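Local coordinates for conserved exported protein (Bacteroides fragilis, PDB 3CLW) that probably hydrolyses O-glycosidic bonds, as glycoside hydrolase family 30 enzymes do, although its function has not been established, at residues A[79-85]-A[140-144]; A[94-98]-A[133-137]; A[328-332]-A[466-470]; A[336-340]-A[442-446]. All blocks are in the same frame, centred on the assembly; numbering follows the deposited sequence.

Contact 1. Residues A[79-85]-A[140-144]; sequences NREAKEV and ASTVS
Asn79 reaches Ala140 with its amide: ND2 donates to Ala140 O at 3.1 Å, tilted somewhat out of the carbonyl plane. The same nitrogen gives an almost straight bond of 2.7 Å to Glu84 OE2, lying in the amide plane and meeting the oxygen's anti lone pair. A primary amide suits this spot because one nitrogen can serve two acceptors. Asn79 also starts a type I turn, closed by Ala82 N on Asn79 O, which folds the chain back toward residues 141-143. Lys83, at the centre of an inverse gamma turn, contributes mainly its carbonyl. Ser141 OG donates to Lys83 O from above the carbonyl plane (2.9 Å), and a water bridges Lys83 O to Val143 O. Because Ser141 OG accepts from Val143 N as well, it forms an ST turn. Glu84 is buried, its chain bent at CG (chi2 -73°) so that the carboxylate turns toward Thr142. Thr142 N meets Glu84 OE2 from above the carboxylate plane at 3.0 Å, and Thr142 OG1 donates to Glu84 OE1 over a modelled 2.5 Å, a length so short that it is doubtful. Val85 N also bonds to OE1; with Asn79 ND2 and Thr142 N on OE2, it fixes the carboxylate's rotation. At Val85 the contact turns apolar: its CG2 approaches Val143 CG2 at 4.3 Å. The two segments belong to the loops that follow the neighbouring parallel strands 68-71 and 125-128 and lead to helices 108-119 and 157-173, the side on which a TIM barrel carries its active site.

Contact 2. Residues A[94-98]-A[133-137]; sequences CFLSP and PYFMT
Phe135 takes a chi1 of 46°, its CG lying between the backbone N and the carbonyl carbon, and this stands the ring up against Leu96 and Pro98. Leu96 meets it with CG anti to its own N (chi1 173°), the branch lying across the end of the ring with CG 3.6 Å from Phe135 CZ. Pro98 covers one face: its CA sits 3.9 Å from the Phe135 ring centroid and only 9° off the normal, a CH-pi contact for which the compact, rigid proline is well shaped. Pro133 CB lies over the opposite face. At the rim, Leu96 O comes within 3.3 Å of Phe135 CE1 near the ring plane, where the weakly positive ring hydrogens suit a carbonyl oxygen. In a TIM-barrel fold these are two successive beta-to-alpha loops, and residues 134-136 make a short 3-10 turn in the second. Met136 N bonds to Pro133 O, and Thr137 OG1 donates at 2.6 Å to Tyr134 O, which also accepts from Thr137 N. The turn also places Tyr134 beside Phe135, whose CD1 lies over the centre of the tyrosine ring, while Tyr134 OH reaches Pro98 CG at 3.5 Å. Deeper in, Leu96 CD2 touches Met136 CE at 3.9 Å, and Cys94 SG packs on Pro133 CB. Phe163 of helix 157-173 lies against Cys94 and Leu96, and Phe160 against Pro133.

Contact 3. Residues A[328-332]-A[466-470]; sequences PERSI and LTTID
Ile469 lays its side chain along the first turn of the helix, between Ile332 and Pro328. Its CB rests 3.7 Å from Ile332 CG2. With CG1 anti to the backbone N (chi1 -170°) and chi2 also extended, the longer branch runs straight on: CG1 passes Pro328 O at 3.3 Å, and CD1 ends 3.8 Å from Pro328 CB. The same methyl lies 3.4 Å from Glu329 OE2, a carboxylate that bends back over it while its other oxygen, OE1, bonds to Ser327 OG. An apolar branch long enough to span Pro328 and Glu329 fits here, passing the oxygen of Pro328 and ending between the Pro328 ring and the Glu329 carboxylate. In the family 30 fold a TIM barrel carries a beta domain on its side. Here helix 328-347, which follows barrel strand 307-310 and precedes 353-356 in the sequence, receives the chain just as it leaves strand 461-467. Proline is at home in the helix's opening turn, where its lack of an N-H costs nothing. Ile332 returns the packing, crossing Ile469 at about a right angle. Its CG1 sits 3.5 Å from Ile469 N, and its CD1 reaches the peptide carbon of Thr468 at 3.3 Å. That loop is shaped by an ST turn, Thr468 OG1 accepting from Asp470 N. A water links the backbones, donating to Pro328 O at 2.8 Å and to Ile469 O at 3.2 Å.

Contact 4. Residues A[336-340]-A[442-446]; sequences LYVAR and AINYS
Leu336 and Ala339 face Ile443 across a helix-on-strand packing, the short axes 9.6 Å apart at closest approach and running at 135° to each other. It joins a TIM-barrel helix to the side beta domain of the family 30 fold. Leu336 and Ile443 slide past one another in opposite directions, Leu336 CD2 lying 3.9 Å from Ile443 CG2. The small Ala339 lets the strand side chain come close, so that Ile443 CD1 lies 3.2 Å from Ala339 O, and Val491 of strand 490-495 packs against all three residues. Past the strand's end, Tyr445 lays its ring alongside the helix: Leu336 O sits at the edge, in plane, 3.6 Å from Tyr445 CE1. Arg340 covers a face of that ring. Bent at chi3 (72°), its chain brings the guanidinium flat onto the phenol, centres 4.5 Å apart and planes 15° from parallel. Such a pairing suits a buried arginine, its charge also met by Glu321, which salt-bridges NH2 and takes a hydrogen bond with Tyr445 OH. That hydroxyl oxygen lies 3.4 Å above the guanidinium plane of Arg340, over its centre.

Overall arrangement
The four contacts form two pairs at far ends of the molecule. Contacts 1 and 2 have centres 11 Å apart and touch through Tyr134, whose ring meets the Asn79 amide; both tie together the loops after strands 68-71 and 125-128, and contact 2 falls within the sequence span of contact 1. Contacts 3 and 4, also 11 Å between centres, share helix 328-347, one at its start and one further along, and join it to the beta domain. Contacts 1 and 4 lie about 42 Å apart by centres. No ligand marks the active site, but the loops of contacts 1 and 2 rise on the barrel's probable catalytic face, whereas contacts 3 and 4 fasten the domains.

Contact 1. Residues A[79-85]-A[140-144]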
loop_
_atom_site.group_PDB
_atom_site.type_symbol
_atom_site.label_atom_id
_atom_site.label_comp_id
_atom_site.label_asym_id
_atom_site.label_seq_id
_atom_site.Cartn_x
_atom_site.Cartn_y
_atom_site.Cartn_z
ATOM N N ASN A 79 -0.614 16.565 22.611
ATOM C CA ASN A 79 -1.117 15.936 23.830
ATOM C C ASN A 79 -0.012 15.138 24.503
ATOM O O ASN A 79 -0.288 14.291 25.338
ATOM C CB ASN A 79 -2.266 14.973 23.480
ATOM C CG ASN A 79 -3.080 14.544 24.690
ATOM O OD1 ASN A 79 -3.395 15.341 25.554
ATOM N ND2 ASN A 79 -3.490 13.304 24.699
ATOM N N ARG A 80 1.243 15.406 24.144
ATOM C CA ARG A 80 2.311 14.486 24.526
ATOM C C ARG A 80 2.617 14.369 26.034
ATOM O O ARG A 80 3.190 13.362 26.440
ATOM C CB ARG A 80 3.579 14.708 23.684
ATOM C CG ARG A 80 4.421 15.911 24.021
ATOM C CD ARG A 80 5.353 16.219 22.849
ATOM N NE ARG A 80 6.087 17.474 23.033
ATOM C CZ ARG A 80 5.608 18.680 22.744
ATOM N NH1 ARG A 80 6.353 19.776 22.962
ATOM N NH2 ARG A 80 4.383 18.804 22.242
ATOM N N GLU A 81 2.235 15.374 26.835
ATOM C CA GLU A 81 2.398 15.325 28.306
ATOM C C GLU A 81 1.433 14.332 28.984
ATOM O O GLU A 81 1.591 14.042 30.182
ATOM C CB GLU A 81 2.230 16.723 28.937
ATOM C CG GLU A 81 3.352 17.713 28.626
ATOM C CD GLU A 81 3.118 19.132 29.193
ATOM O OE1 GLU A 81 2.350 19.303 30.165
ATOM O OE2 GLU A 81 3.722 20.105 28.666
ATOM N N ALA A 82 0.438 13.831 28.223
ATOM C CA ALA A 82 -0.527 12.843 28.689
ATOM C C ALA A 82 0.099 11.459 28.605
ATOM O O ALA A 82 1.292 11.357 28.310
ATOM C CB ALA A 82 -1.820 12.909 27.824
ATOM N N LYS A 83 -0.687 10.400 28.828
ATOM C CA LYS A 83 -0.214 9.025 28.583
ATOM C C LYS A 83 -0.340 8.737 27.086
ATOM O O LYS A 83 -1.301 8.112 26.636
ATOM C CB LYS A 83 -0.984 7.974 29.403
ATOM C CG LYS A 83 -1.115 8.340 30.885
ATOM C CD LYS A 83 -1.550 7.184 31.815
ATOM C CE LYS A 83 -1.289 7.632 33.295
ATOM N NZ LYS A 83 -1.830 6.670 34.355
ATOM N N GLU A 84 0.631 9.235 26.325
ATOM C CA GLU A 84 0.535 9.281 24.861
ATOM C C GLU A 84 1.598 8.425 24.176
ATOM O O GLU A 84 2.331 7.685 24.839
ATOM C CB GLU A 84 0.652 10.733 24.394
ATOM C CG GLU A 84 -0.681 11.458 24.270
ATOM C CD GLU A 84 -1.517 10.993 23.049
ATOM O OE1 GLU A 84 -1.107 10.054 22.341
ATOM O OE2 GLU A 84 -2.600 11.560 22.805
ATOM N N VAL A 85 1.668 8.515 22.847
ATOM C CA VAL A 85 2.758 7.914 22.072
ATOM C C VAL A 85 4.086 8.237 22.762
ATOM O O VAL A 85 4.356 9.400 23.129
ATOM C CB VAL A 85 2.751 8.445 20.606
ATOM C CG1 VAL A 85 3.904 7.862 19.772
ATOM C CG2 VAL A 85 1.396 8.137 19.946
ATOM N N ALA A 140 -8.928 10.011 26.424
ATOM C CA ALA A 140 -8.308 11.341 26.286
ATOM C C ALA A 140 -6.872 11.285 25.693
ATOM O O ALA A 140 -5.997 12.094 26.043
ATOM C CB ALA A 140 -8.333 12.103 27.605
ATOM N N SER A 141 -6.653 10.335 24.793
ATOM C CA SER A 141 -5.348 10.095 24.243
ATOM C C SER A 141 -5.489 9.260 22.961
ATOM O O SER A 141 -6.477 8.562 22.755
ATOM C CB SER A 141 -4.478 9.384 25.273
ATOM O OG SER A 141 -3.303 8.890 24.678
ATOM N N THR A 142 -4.503 9.379 22.073
ATOM C CA THR A 142 -4.460 8.527 20.881
ATOM C C THR A 142 -4.038 7.100 21.276
ATOM O O THR A 142 -4.190 6.147 20.494
ATOM C CB THR A 142 -3.491 9.093 19.846
ATOM O OG1 THR A 142 -2.162 8.978 20.349
ATOM C CG2 THR A 142 -3.772 10.569 19.562
ATOM N N VAL A 143 -3.490 6.953 22.489
ATOM C CA VAL A 143 -3.297 5.619 23.057
ATOM C C VAL A 143 -4.539 5.219 23.875
ATOM O O VAL A 143 -4.840 5.798 24.930
ATOM C CB VAL A 143 -1.961 5.489 23.838
ATOM C CG1 VAL A 143 -1.718 4.022 24.251
ATOM C CG2 VAL A 143 -0.769 6.025 22.973
ATOM N N SER A 144 -5.267 4.241 23.334
ATOM C CA SER A 144 -6.497 3.736 23.927
ATOM C C SER A 144 -6.149 2.961 25.205
ATOM O O SER A 144 -4.992 2.622 25.421
ATOM C CB SER A 144 -7.214 2.839 22.942
ATOM O OG SER A 144 -6.330 1.818 22.546
HETATM O O HOH W 1 -3.663 6.470 27.289
#

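Contact 2. Residues A[94-98]-A[133-137]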
loop_
_atom_site.group_PDB
_atom_site.type_symbol
_atom_site.label_atom_id
_atom_site.label_comp_id
_atom_site.label_asym_id
_atom_site.label_seq_id
_atom_site.Cartn_x
_atom_site.Cartn_y
_atom_site.Cartn_z
ATOM N N CYS A 94 -2.307 17.699 15.105
ATOM C CA CYS A 94 -3.697 17.607 14.674
ATOM C C CYS A 94 -4.113 18.979 14.161
ATOM O O CYS A 94 -3.918 19.993 14.853
ATOM C CB CYS A 94 -4.633 17.132 15.823
ATOM S SG CYS A 94 -6.317 16.741 15.289
ATOM N N PHE A 95 -4.716 19.014 12.972
ATOM C CA PHE A 95 -5.268 20.285 12.453
ATOM C C PHE A 95 -6.318 20.910 13.394
ATOM O O PHE A 95 -6.430 22.133 13.464
ATOM C CB PHE A 95 -5.891 20.117 11.054
ATOM C CG PHE A 95 -4.918 19.646 9.987
ATOM C CD1 PHE A 95 -3.693 20.271 9.816
ATOM C CD2 PHE A 95 -5.245 18.568 9.161
ATOM C CE1 PHE A 95 -2.811 19.841 8.793
ATOM C CE2 PHE A 95 -4.367 18.124 8.147
ATOM C CZ PHE A 95 -3.152 18.754 7.978
ATOM N N LEU A 96 -7.072 20.069 14.097
ATOM C CA LEU A 96 -8.144 20.542 14.954
ATOM C C LEU A 96 -7.699 20.520 16.408
ATOM O O LEU A 96 -7.029 19.594 16.847
ATOM C CB LEU A 96 -9.425 19.693 14.771
ATOM C CG LEU A 96 -10.646 19.882 15.680
ATOM C CD1 LEU A 96 -11.266 21.249 15.477
ATOM C CD2 LEU A 96 -11.695 18.798 15.352
ATOM N N SER A 97 -8.098 21.545 17.143
ATOM C CA SER A 97 -7.790 21.640 18.546
ATOM C C SER A 97 -9.057 21.520 19.423
ATOM O O SER A 97 -10.192 21.647 18.941
ATOM C CB SER A 97 -7.005 22.942 18.828
ATOM O OG SER A 97 -7.804 24.053 18.514
ATOM N N PRO A 98 -8.869 21.241 20.728
ATOM C CA PRO A 98 -10.043 20.997 21.574
ATOM C C PRO A 98 -11.055 22.162 21.618
ATOM O O PRO A 98 -12.222 21.926 21.869
ATOM C CB PRO A 98 -9.434 20.744 22.951
ATOM C CG PRO A 98 -8.020 20.303 22.674
ATOM C CD PRO A 98 -7.609 21.124 21.483
ATOM N N PRO A 133 -8.947 12.443 16.882
ATOM C CA PRO A 133 -8.221 13.448 17.675
ATOM C C PRO A 133 -8.278 13.133 19.169
ATOM O O PRO A 133 -9.313 12.676 19.644
ATOM C CB PRO A 133 -8.927 14.768 17.322
ATOM C CG PRO A 133 -9.434 14.535 15.937
ATOM C CD PRO A 133 -9.845 13.071 15.890
ATOM N N TYR A 134 -7.163 13.336 19.888
ATOM C CA TYR A 134 -7.106 12.894 21.282
ATOM C C TYR A 134 -8.330 13.309 22.127
ATOM O O TYR A 134 -8.814 12.535 22.939
ATOM C CB TYR A 134 -5.793 13.296 21.962
ATOM C CG TYR A 134 -5.549 14.757 22.062
ATOM C CD1 TYR A 134 -5.015 15.482 20.971
ATOM C CD2 TYR A 134 -5.815 15.444 23.233
ATOM C CE1 TYR A 134 -4.772 16.833 21.056
ATOM C CE2 TYR A 134 -5.592 16.820 23.311
ATOM C CZ TYR A 134 -5.066 17.498 22.236
ATOM O OH TYR A 134 -4.811 18.870 22.327
ATOM N N PHE A 135 -8.800 14.527 21.926
ATOM C CA PHE A 135 -9.869 15.108 22.714
ATOM C C PHE A 135 -11.269 14.546 22.421
ATOM O O PHE A 135 -12.226 14.904 23.108
ATOM C CB PHE A 135 -9.863 16.647 22.568
ATOM C CG PHE A 135 -9.720 17.133 21.140
ATOM C CD1 PHE A 135 -8.461 17.443 20.617
ATOM C CD2 PHE A 135 -10.850 17.280 20.314
ATOM C CE1 PHE A 135 -8.323 17.891 19.324
ATOM C CE2 PHE A 135 -10.713 17.725 19.014
ATOM C CZ PHE A 135 -9.447 18.022 18.521
ATOM N N MET A 136 -11.389 13.684 21.410
ATOM C CA MET A 136 -12.649 13.044 21.032
ATOM C C MET A 136 -12.673 11.628 21.580
ATOM O O MET A 136 -13.662 10.938 21.441
ATOM C CB MET A 136 -12.759 12.896 19.495
ATOM C CG MET A 136 -13.051 14.180 18.713
ATOM S SD MET A 136 -13.663 13.893 17.023
ATOM C CE MET A 136 -13.433 15.538 16.526
ATOM N N THR A 137 -11.551 11.162 22.113
ATOM C CA THR A 137 -11.423 9.736 22.425
ATOM C C THR A 137 -11.965 9.439 23.823
ATOM O O THR A 137 -12.243 10.369 24.581
ATOM C CB THR A 137 -9.967 9.288 22.340
ATOM O OG1 THR A 137 -9.206 10.001 23.318
ATOM C CG2 THR A 137 -9.397 9.555 20.938
#

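Contact 3. Residues A[328-332]-A[466-470]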
loop_
_atom_site.group_PDB
_atom_site.type_symbol
_atom_site.label_atom_id
_atom_site.label_comp_id
_atom_site.label_asym_id
_atom_site.label_seq_id
_atom_site.Cartn_x
_atom_site.Cartn_y
_atom_site.Cartn_z
ATOM N N PRO A 328 24.284 -8.628 0.017
ATOM C CA PRO A 328 23.651 -8.490 -1.308
ATOM C C PRO A 328 22.641 -9.615 -1.636
ATOM O O PRO A 328 21.680 -9.390 -2.382
ATOM C CB PRO A 328 24.839 -8.550 -2.278
ATOM C CG PRO A 328 26.033 -8.264 -1.469
ATOM C CD PRO A 328 25.756 -8.664 -0.070
ATOM N N GLU A 329 22.868 -10.803 -1.074
ATOM C CA GLU A 329 21.945 -11.930 -1.215
ATOM C C GLU A 329 20.682 -11.678 -0.386
ATOM O O GLU A 329 19.564 -11.876 -0.855
ATOM C CB GLU A 329 22.614 -13.238 -0.782
ATOM C CG GLU A 329 23.851 -13.676 -1.626
ATOM C CD GLU A 329 25.111 -12.756 -1.503
ATOM O OE1 GLU A 329 25.395 -12.161 -0.420
ATOM O OE2 GLU A 329 25.830 -12.635 -2.527
ATOM N N ARG A 330 20.845 -11.218 0.850
ATOM C CA ARG A 330 19.667 -10.886 1.634
ATOM C C ARG A 330 18.865 -9.808 0.881
ATOM O O ARG A 330 17.643 -9.900 0.748
ATOM C CB ARG A 330 20.036 -10.425 3.037
ATOM C CG ARG A 330 18.811 -10.276 3.939
ATOM C CD ARG A 330 18.822 -8.898 4.533
ATOM N NE ARG A 330 19.070 -8.947 5.943
ATOM C CZ ARG A 330 19.328 -7.900 6.716
ATOM N NH1 ARG A 330 19.533 -8.121 8.010
ATOM N NH2 ARG A 330 19.392 -6.656 6.222
ATOM N N SER A 331 19.571 -8.820 0.341
ATOM C CA SER A 331 18.923 -7.689 -0.314
ATOM C C SER A 331 17.973 -8.071 -1.453
ATOM O O SER A 331 16.807 -7.635 -1.459
ATOM C CB SER A 331 19.961 -6.675 -0.759
ATOM O OG SER A 331 20.387 -5.943 0.373
ATOM N N ILE A 332 18.462 -8.875 -2.398
ATOM C CA ILE A 332 17.626 -9.388 -3.487
ATOM C C ILE A 332 16.554 -10.424 -3.027
ATOM O O ILE A 332 15.512 -10.581 -3.666
ATOM C CB ILE A 332 18.490 -9.907 -4.676
ATOM C CG1 ILE A 332 17.658 -10.193 -5.923
ATOM C CG2 ILE A 332 19.288 -11.135 -4.298
ATOM C CD1 ILE A 332 17.017 -8.946 -6.538
ATOM N N LEU A 466 15.237 -5.042 -15.873
ATOM C CA LEU A 466 15.680 -6.177 -15.068
ATOM C C LEU A 466 16.242 -5.781 -13.704
ATOM O O LEU A 466 17.111 -4.892 -13.620
ATOM C CB LEU A 466 16.751 -6.937 -15.850
ATOM C CG LEU A 466 17.145 -8.365 -15.504
ATOM C CD1 LEU A 466 15.933 -9.265 -15.595
ATOM C CD2 LEU A 466 18.201 -8.853 -16.473
ATOM N N THR A 467 15.717 -6.442 -12.659
ATOM C CA THR A 467 16.184 -6.320 -11.275
ATOM C C THR A 467 16.765 -7.659 -10.777
ATOM O O THR A 467 16.105 -8.693 -10.789
ATOM C CB THR A 467 15.048 -5.865 -10.318
ATOM O OG1 THR A 467 14.503 -4.630 -10.774
ATOM C CG2 THR A 467 15.574 -5.663 -8.890
ATOM N N THR A 468 18.022 -7.624 -10.361
ATOM C CA THR A 468 18.690 -8.793 -9.836
ATOM C C THR A 468 19.507 -8.377 -8.616
ATOM O O THR A 468 19.421 -7.225 -8.146
ATOM C CB THR A 468 19.674 -9.396 -10.868
ATOM O OG1 THR A 468 20.725 -8.455 -11.109
ATOM C CG2 THR A 468 18.980 -9.723 -12.160
ATOM N N ILE A 469 20.303 -9.318 -8.109
ATOM C CA ILE A 469 21.298 -9.011 -7.076
ATOM C C ILE A 469 22.232 -7.869 -7.504
ATOM O O ILE A 469 22.652 -7.100 -6.671
ATOM C CB ILE A 469 22.103 -10.300 -6.610
ATOM C CG1 ILE A 469 22.938 -9.996 -5.375
ATOM C CG2 ILE A 469 22.988 -10.832 -7.716
ATOM C CD1 ILE A 469 23.663 -11.195 -4.782
ATOM N N ASP A 470 22.505 -7.747 -8.799
ATOM C CA ASP A 470 23.401 -6.725 -9.353
ATOM C C ASP A 470 22.719 -5.490 -9.985
ATOM O O ASP A 470 23.373 -4.472 -10.226
ATOM C CB ASP A 470 24.215 -7.365 -10.490
ATOM C CG ASP A 470 25.199 -8.397 -10.008
ATOM O OD1 ASP A 470 25.837 -8.198 -8.932
ATOM O OD2 ASP A 470 25.319 -9.429 -10.707
HETATM O O HOH W 2 21.656 -6.944 -3.670
#

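Contact 4. Residues A[336-340]-A[442-446]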
loop_
_atom_site.group_PDB
_atom_site.type_symbol
_atom_site.label_atom_id
_atom_site.label_comp_id
_atom_site.label_asym_id
_atom_site.label_seq_id
_atom_site.Cartn_x
_atom_site.Cartn_y
_atom_site.Cartn_z
ATOM N N LEU A 336 12.688 -10.023 -4.010
ATOM C CA LEU A 336 11.891 -11.091 -4.620
ATOM C C LEU A 336 10.772 -11.603 -3.712
ATOM O O LEU A 336 9.719 -11.947 -4.207
ATOM C CB LEU A 336 12.771 -12.260 -5.051
ATOM C CG LEU A 336 13.808 -12.042 -6.149
ATOM C CD1 LEU A 336 14.873 -13.112 -6.019
ATOM C CD2 LEU A 336 13.196 -12.056 -7.537
ATOM N N TYR A 337 10.989 -11.641 -2.397
ATOM C CA TYR A 337 9.944 -12.041 -1.445
ATOM C C TYR A 337 8.708 -11.134 -1.564
ATOM O O TYR A 337 7.553 -11.611 -1.567
ATOM C CB TYR A 337 10.509 -11.990 -0.035
ATOM C CG TYR A 337 9.589 -12.438 1.090
ATOM C CD1 TYR A 337 8.817 -11.515 1.789
ATOM C CD2 TYR A 337 9.544 -13.788 1.501
ATOM C CE1 TYR A 337 8.006 -11.894 2.826
ATOM C CE2 TYR A 337 8.741 -14.191 2.574
ATOM C CZ TYR A 337 7.962 -13.230 3.226
ATOM O OH TYR A 337 7.155 -13.591 4.289
ATOM N N VAL A 338 8.959 -9.830 -1.690
ATOM C CA VAL A 338 7.886 -8.856 -1.752
ATOM C C VAL A 338 7.287 -8.849 -3.138
ATOM O O VAL A 338 6.090 -8.756 -3.264
ATOM C CB VAL A 338 8.339 -7.437 -1.329
ATOM C CG1 VAL A 338 7.194 -6.459 -1.422
ATOM C CG2 VAL A 338 8.872 -7.439 0.088
ATOM N N ALA A 339 8.112 -8.957 -4.177
ATOM C CA ALA A 339 7.580 -9.079 -5.534
ATOM C C ALA A 339 6.599 -10.267 -5.658
ATOM O O ALA A 339 5.679 -10.226 -6.436
ATOM C CB ALA A 339 8.685 -9.188 -6.542
ATOM N N ARG A 340 6.827 -11.322 -4.890
ATOM C CA ARG A 340 5.941 -12.495 -4.866
ATOM C C ARG A 340 4.592 -12.171 -4.201
ATOM O O ARG A 340 3.534 -12.572 -4.702
ATOM C CB ARG A 340 6.624 -13.660 -4.127
ATOM C CG ARG A 340 5.691 -14.872 -3.933
ATOM C CD ARG A 340 6.447 -16.120 -3.526
ATOM N NE ARG A 340 6.922 -16.016 -2.156
ATOM C CZ ARG A 340 7.473 -17.030 -1.506
ATOM N NH1 ARG A 340 7.623 -18.212 -2.118
ATOM N NH2 ARG A 340 7.865 -16.878 -0.251
ATOM N N ALA A 442 7.665 -10.781 -14.978
ATOM C CA ALA A 442 8.035 -12.154 -14.730
ATOM C C ALA A 442 8.975 -12.246 -13.558
ATOM O O ALA A 442 10.016 -11.586 -13.528
ATOM C CB ALA A 442 8.684 -12.760 -15.970
ATOM N N ILE A 443 8.609 -13.051 -12.575
ATOM C CA ILE A 443 9.517 -13.303 -11.460
ATOM C C ILE A 443 10.123 -14.668 -11.607
ATOM O O ILE A 443 9.391 -15.665 -11.631
ATOM C CB ILE A 443 8.812 -13.243 -10.080
ATOM C CG1 ILE A 443 8.005 -11.951 -9.946
ATOM C CG2 ILE A 443 9.843 -13.414 -8.940
ATOM C CD1 ILE A 443 7.041 -11.970 -8.779
ATOM N N ASN A 444 11.457 -14.709 -11.684
ATOM C CA ASN A 444 12.187 -15.963 -11.623
ATOM C C ASN A 444 12.681 -16.243 -10.202
ATOM O O ASN A 444 13.767 -15.796 -9.787
ATOM C CB ASN A 444 13.341 -15.994 -12.630
ATOM C CG ASN A 444 13.979 -17.385 -12.740
ATOM O OD1 ASN A 444 13.710 -18.272 -11.933
ATOM N ND2 ASN A 444 14.824 -17.568 -13.734
ATOM N N TYR A 445 11.871 -17.009 -9.466
ATOM C CA TYR A 445 12.104 -17.228 -8.042
ATOM C C TYR A 445 13.104 -18.345 -7.835
ATOM O O TYR A 445 13.641 -18.497 -6.737
ATOM C CB TYR A 445 10.790 -17.555 -7.321
ATOM C CG TYR A 445 10.783 -17.152 -5.869
ATOM C CD1 TYR A 445 10.515 -15.832 -5.501
ATOM C CD2 TYR A 445 11.060 -18.078 -4.863
ATOM C CE1 TYR A 445 10.505 -15.437 -4.184
ATOM C CE2 TYR A 445 11.080 -17.691 -3.530
ATOM C CZ TYR A 445 10.783 -16.359 -3.199
ATOM O OH TYR A 445 10.784 -15.939 -1.886
ATOM N N SER A 446 13.337 -19.135 -8.887
ATOM C CA SER A 446 14.202 -20.314 -8.809
ATOM C C SER A 446 15.665 -19.899 -8.874
ATOM O O SER A 446 15.985 -18.750 -9.222
ATOM C CB SER A 446 13.904 -21.270 -9.971
ATOM O OG SER A 446 14.509 -20.792 -11.169
#